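Local structure of gamma-hexachlorocyclohexane dehydrochlorinase (Novosphingobium barchaimii LL02, 5KVB) at residues P73-R86 against I98-N111. The protein probably catalyses the stepwise dehydrochlorination of the pollutant lindane (gamma-hexachlorocyclohexane), by way of pentachlorocyclohexene, to a tetrachlorocyclohexadiene. Sequence-based numbering, arbitrary orientation. Where two conformers were deposited one is given.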
# COMPACT_ATOMS: atom_id res chain seq x y z
N PRO A 73 23.73 -7.26 -7.02
CA PRO A 73 24.63 -6.93 -8.14
C PRO A 73 23.92 -6.72 -9.48
O PRO A 73 24.50 -6.08 -10.38
CB PRO A 73 25.56 -8.15 -8.23
CG PRO A 73 25.51 -8.77 -6.89
CD PRO A 73 24.11 -8.53 -6.37
N ARG A 74 22.70 -7.23 -9.63
CA ARG A 74 21.97 -7.08 -10.88
C ARG A 74 21.30 -5.71 -11.03
O ARG A 74 20.88 -5.37 -12.12
CB ARG A 74 20.89 -8.15 -11.02
CG ARG A 74 21.37 -9.58 -11.20
CD ARG A 74 20.17 -10.51 -11.10
NE ARG A 74 20.50 -11.90 -11.40
CZ ARG A 74 19.64 -12.91 -11.28
NH1 ARG A 74 18.41 -12.68 -10.85
NH2 ARG A 74 20.02 -14.15 -11.58
N TRP A 75 21.19 -4.96 -9.93
CA TRP A 75 20.44 -3.71 -9.93
C TRP A 75 21.25 -2.52 -9.39
O TRP A 75 21.97 -2.63 -8.39
CB TRP A 75 19.16 -3.86 -9.08
CG TRP A 75 18.20 -4.94 -9.51
CD1 TRP A 75 18.25 -6.26 -9.16
CD2 TRP A 75 17.04 -4.78 -10.33
NE1 TRP A 75 17.19 -6.93 -9.72
CE2 TRP A 75 16.44 -6.05 -10.45
CE3 TRP A 75 16.45 -3.69 -10.99
CZ2 TRP A 75 15.28 -6.27 -11.20
CZ3 TRP A 75 15.29 -3.91 -11.73
CH2 TRP A 75 14.72 -5.19 -11.83
N HIS A 76 21.12 -1.37 -10.05
CA HIS A 76 21.65 -0.13 -9.49
C HIS A 76 20.87 0.23 -8.23
O HIS A 76 21.45 0.64 -7.22
CB HIS A 76 21.56 1.03 -10.50
CG HIS A 76 22.47 0.88 -11.69
ND1 HIS A 76 23.85 0.81 -11.57
CD2 HIS A 76 22.20 0.81 -13.01
CE1 HIS A 76 24.38 0.69 -12.77
NE2 HIS A 76 23.41 0.69 -13.67
N ASP A 77 19.55 0.08 -8.31
CA ASP A 77 18.66 0.34 -7.19
C ASP A 77 17.25 -0.09 -7.57
O ASP A 77 16.96 -0.27 -8.75
CB ASP A 77 18.67 1.82 -6.82
CG ASP A 77 17.97 2.67 -7.85
OD1 ASP A 77 18.60 3.04 -8.85
OD2 ASP A 77 16.76 2.94 -7.66
N PHE A 78 16.40 -0.28 -6.56
CA PHE A 78 14.99 -0.56 -6.78
C PHE A 78 14.16 -0.21 -5.55
O PHE A 78 14.72 0.07 -4.49
CB PHE A 78 14.76 -2.02 -7.18
CG PHE A 78 15.49 -3.02 -6.31
CD1 PHE A 78 15.17 -3.18 -4.96
CD2 PHE A 78 16.48 -3.83 -6.84
CE1 PHE A 78 15.83 -4.10 -4.18
CE2 PHE A 78 17.14 -4.75 -6.06
CZ PHE A 78 16.82 -4.89 -4.73
N ILE A 79 12.85 -0.22 -5.72
CA ILE A 79 11.92 0.05 -4.62
C ILE A 79 10.76 -0.94 -4.75
O ILE A 79 10.25 -1.18 -5.84
CB ILE A 79 11.43 1.53 -4.65
CG1 ILE A 79 10.45 1.82 -3.52
CG2 ILE A 79 10.80 1.90 -5.99
CD1 ILE A 79 11.00 1.64 -2.10
N HIS A 80 10.37 -1.53 -3.61
CA HIS A 80 9.25 -2.47 -3.55
C HIS A 80 8.12 -1.89 -2.73
O HIS A 80 8.29 -1.65 -1.53
CB HIS A 80 9.66 -3.81 -2.92
CG HIS A 80 10.59 -4.63 -3.75
ND1 HIS A 80 11.93 -4.33 -3.90
CD2 HIS A 80 10.38 -5.79 -4.44
CE1 HIS A 80 12.50 -5.25 -4.67
NE2 HIS A 80 11.58 -6.14 -5.00
N TYR A 81 6.98 -1.70 -3.36
CA TYR A 81 5.77 -1.22 -2.69
C TYR A 81 4.86 -2.40 -2.35
O TYR A 81 4.29 -3.04 -3.24
CB TYR A 81 5.03 -0.21 -3.57
CG TYR A 81 5.84 1.02 -3.95
CD1 TYR A 81 6.05 2.04 -3.03
CD2 TYR A 81 6.38 1.17 -5.22
CE1 TYR A 81 6.79 3.18 -3.36
CE2 TYR A 81 7.12 2.29 -5.56
CZ TYR A 81 7.31 3.30 -4.63
OH TYR A 81 8.04 4.43 -4.95
N GLY A 82 4.71 -2.70 -1.05
CA GLY A 82 3.88 -3.82 -0.62
C GLY A 82 2.46 -3.37 -0.30
O GLY A 82 2.26 -2.38 0.41
N THR A 83 1.47 -4.08 -0.85
CA THR A 83 0.06 -3.79 -0.57
C THR A 83 -0.74 -5.08 -0.35
O THR A 83 -0.28 -6.18 -0.67
CB THR A 83 -0.61 -3.01 -1.71
OG1 THR A 83 -0.73 -3.86 -2.86
CG2 THR A 83 0.18 -1.75 -2.07
N ASN A 84 -1.94 -4.94 0.21
CA ASN A 84 -2.92 -6.03 0.28
C ASN A 84 -2.44 -7.24 1.10
O ASN A 84 -2.84 -8.36 0.82
CB ASN A 84 -3.32 -6.54 -1.12
CG ASN A 84 -3.70 -5.42 -2.10
OD1 ASN A 84 -4.06 -4.31 -1.73
ND2 ASN A 84 -3.64 -5.76 -3.39
N LEU A 85 -1.56 -7.03 2.08
CA LEU A 85 -1.11 -8.16 2.90
C LEU A 85 -2.26 -8.75 3.68
O LEU A 85 -2.91 -8.07 4.47
CB LEU A 85 -0.01 -7.74 3.87
CG LEU A 85 0.55 -8.90 4.71
CD1 LEU A 85 1.29 -9.92 3.83
CD2 LEU A 85 1.45 -8.37 5.81
N ARG A 86 -2.53 -10.03 3.44
CA ARG A 86 -3.67 -10.71 4.02
C ARG A 86 -3.19 -11.95 4.77
O ARG A 86 -2.52 -12.82 4.19
CB ARG A 86 -4.67 -11.08 2.91
CG ARG A 86 -5.90 -11.84 3.36
CD ARG A 86 -6.77 -11.03 4.30
NE ARG A 86 -8.13 -11.55 4.36
CZ ARG A 86 -8.58 -12.39 5.29
NH1 ARG A 86 -7.78 -12.82 6.27
NH2 ARG A 86 -9.85 -12.80 5.26
N ILE A 98 -0.37 -13.65 2.16
CA ILE A 98 -0.26 -13.35 0.74
C ILE A 98 -0.21 -11.83 0.60
O ILE A 98 -0.89 -11.12 1.34
CB ILE A 98 -1.44 -13.95 -0.09
CG1 ILE A 98 -2.79 -13.40 0.38
CG2 ILE A 98 -1.41 -15.48 -0.04
CD1 ILE A 98 -3.99 -13.89 -0.43
N GLY A 99 0.60 -11.34 -0.33
CA GLY A 99 0.78 -9.91 -0.52
C GLY A 99 1.09 -9.60 -1.96
O GLY A 99 1.70 -10.41 -2.67
N ASP A 100 0.67 -8.42 -2.40
CA ASP A 100 0.91 -7.97 -3.78
C ASP A 100 1.94 -6.88 -3.77
O ASP A 100 1.79 -5.87 -3.07
CB ASP A 100 -0.39 -7.49 -4.42
CG ASP A 100 -1.43 -8.59 -4.47
OD1 ASP A 100 -1.09 -9.70 -4.94
OD2 ASP A 100 -2.57 -8.38 -4.01
N VAL A 101 3.01 -7.07 -4.53
CA VAL A 101 4.15 -6.15 -4.50
C VAL A 101 4.41 -5.54 -5.87
O VAL A 101 4.46 -6.25 -6.89
CB VAL A 101 5.43 -6.88 -3.99
CG1 VAL A 101 6.63 -5.93 -3.93
CG2 VAL A 101 5.17 -7.53 -2.62
N LEU A 102 4.55 -4.21 -5.90
CA LEU A 102 4.91 -3.48 -7.11
C LEU A 102 6.36 -3.03 -6.98
O LEU A 102 6.71 -2.32 -6.02
CB LEU A 102 3.97 -2.28 -7.33
CG LEU A 102 4.33 -1.35 -8.50
CD1 LEU A 102 4.25 -2.07 -9.84
CD2 LEU A 102 3.40 -0.13 -8.46
N CYS A 103 7.22 -3.43 -7.91
CA CYS A 103 8.63 -3.07 -7.84
C CYS A 103 9.03 -2.24 -9.04
O CYS A 103 8.69 -2.58 -10.18
CB CYS A 103 9.51 -4.33 -7.75
SG CYS A 103 11.32 -4.00 -7.82
N LEU A 104 9.71 -1.13 -8.77
CA LEU A 104 10.29 -0.29 -9.83
C LEU A 104 11.79 -0.30 -9.66
O LEU A 104 12.28 -0.16 -8.54
CB LEU A 104 9.77 1.14 -9.75
CG LEU A 104 8.25 1.31 -9.74
CD1 LEU A 104 7.88 2.79 -9.61
CD2 LEU A 104 7.61 0.68 -10.99
N GLY A 105 12.54 -0.46 -10.75
CA GLY A 105 13.98 -0.52 -10.58
C GLY A 105 14.80 -0.24 -11.81
O GLY A 105 14.29 -0.18 -12.93
N ASN A 106 16.09 -0.07 -11.56
CA ASN A 106 17.09 0.21 -12.59
C ASN A 106 18.04 -0.98 -12.70
O ASN A 106 18.90 -1.17 -11.84
CB ASN A 106 17.84 1.49 -12.25
CG ASN A 106 16.96 2.73 -12.30
OD1 ASN A 106 16.13 2.87 -13.20
ND2 ASN A 106 17.11 3.62 -11.32
N LEU A 107 17.85 -1.79 -13.74
CA LEU A 107 18.65 -2.98 -14.00
C LEU A 107 20.02 -2.62 -14.58
O LEU A 107 20.11 -1.75 -15.45
CB LEU A 107 17.90 -3.91 -14.96
CG LEU A 107 18.30 -5.38 -15.12
CD1 LEU A 107 17.96 -6.18 -13.87
CD2 LEU A 107 17.61 -5.97 -16.35
N VAL A 108 21.08 -3.28 -14.13
CA VAL A 108 22.42 -3.02 -14.67
C VAL A 108 22.52 -3.46 -16.14
O VAL A 108 22.94 -2.67 -17.00
CB VAL A 108 23.51 -3.74 -13.85
CG1 VAL A 108 24.87 -3.59 -14.52
CG2 VAL A 108 23.56 -3.18 -12.44
N GLU A 109 22.12 -4.69 -16.43
CA GLU A 109 22.11 -5.23 -17.79
C GLU A 109 21.28 -4.38 -18.74
O GLU A 109 20.06 -4.27 -18.58
CB GLU A 109 21.58 -6.67 -17.78
CG GLU A 109 21.53 -7.33 -19.16
CD GLU A 109 22.91 -7.56 -19.75
OE1 GLU A 109 23.87 -7.72 -18.96
OE2 GLU A 109 23.03 -7.59 -20.99
N GLY A 110 21.92 -3.77 -19.74
CA GLY A 110 21.22 -2.95 -20.71
C GLY A 110 20.76 -1.58 -20.23
O GLY A 110 20.11 -0.85 -20.98
N ASN A 111 21.11 -1.23 -18.99
CA ASN A 111 20.67 0.03 -18.37
C ASN A 111 19.16 0.25 -18.45
O ASN A 111 18.69 1.37 -18.67
CB ASN A 111 21.39 1.23 -19.01
CG ASN A 111 21.15 2.54 -18.26
OD1 ASN A 111 21.23 2.58 -17.03
ND2 ASN A 111 20.83 3.60 -18.99
O HOH W 1 21.51 -6.73 -14.46
O HOH W 2 24.13 -0.17 -16.32
O HOH W 3 -2.49 -9.97 -1.58
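With SG swung anti to the backbone N (chi1 174°), C103 lies over one face of the H80 ring, whose CG is anti to the carbonyl carbon (chi1 -69°); SG comes 3.5 Å from H80 NE2. V101 CG1 meets the imidazole edge 3.8 Å from H80 CD2. The indole of W75 is held between L107 CD1, centred over one face 3.7 Å from W75 CE2, and, in one conformer, the CD2 edge of F78 toward the rim of the other; its CZ3 edge abuts the backbone of G105. V108 CG2 likewise covers the H76 ring. On the face away from H80 and C103, N106 ND2 gives an N-H in its own amide plane to the syn side of D77 OD1 (2.9 Å), the carboxylate and amide planes 72° apart; Y142 of the third subunit holds D77 OD2, and S113 OG bonds N106 OD1. D100 O accepts from T83 N and, above the carbonyl plane, T83 OG1. At the N84-L85 bulge, N84 ND2 bonds the anti lone pair of D100 OD2 at 2.9 Å and also H80 O of the second subunit, whose K33 pairs with D100 OD1. Backbone bonds such as Y81 N to L102 O (2.7 Å) link the strands. This bulged antiparallel hairpin belongs to the curved sheet of the SnoaL-like, NTF2-type fold; it carries H80, the likely proton acceptor, hydrogen-bonded through ND1 to the probable active-site residue D32.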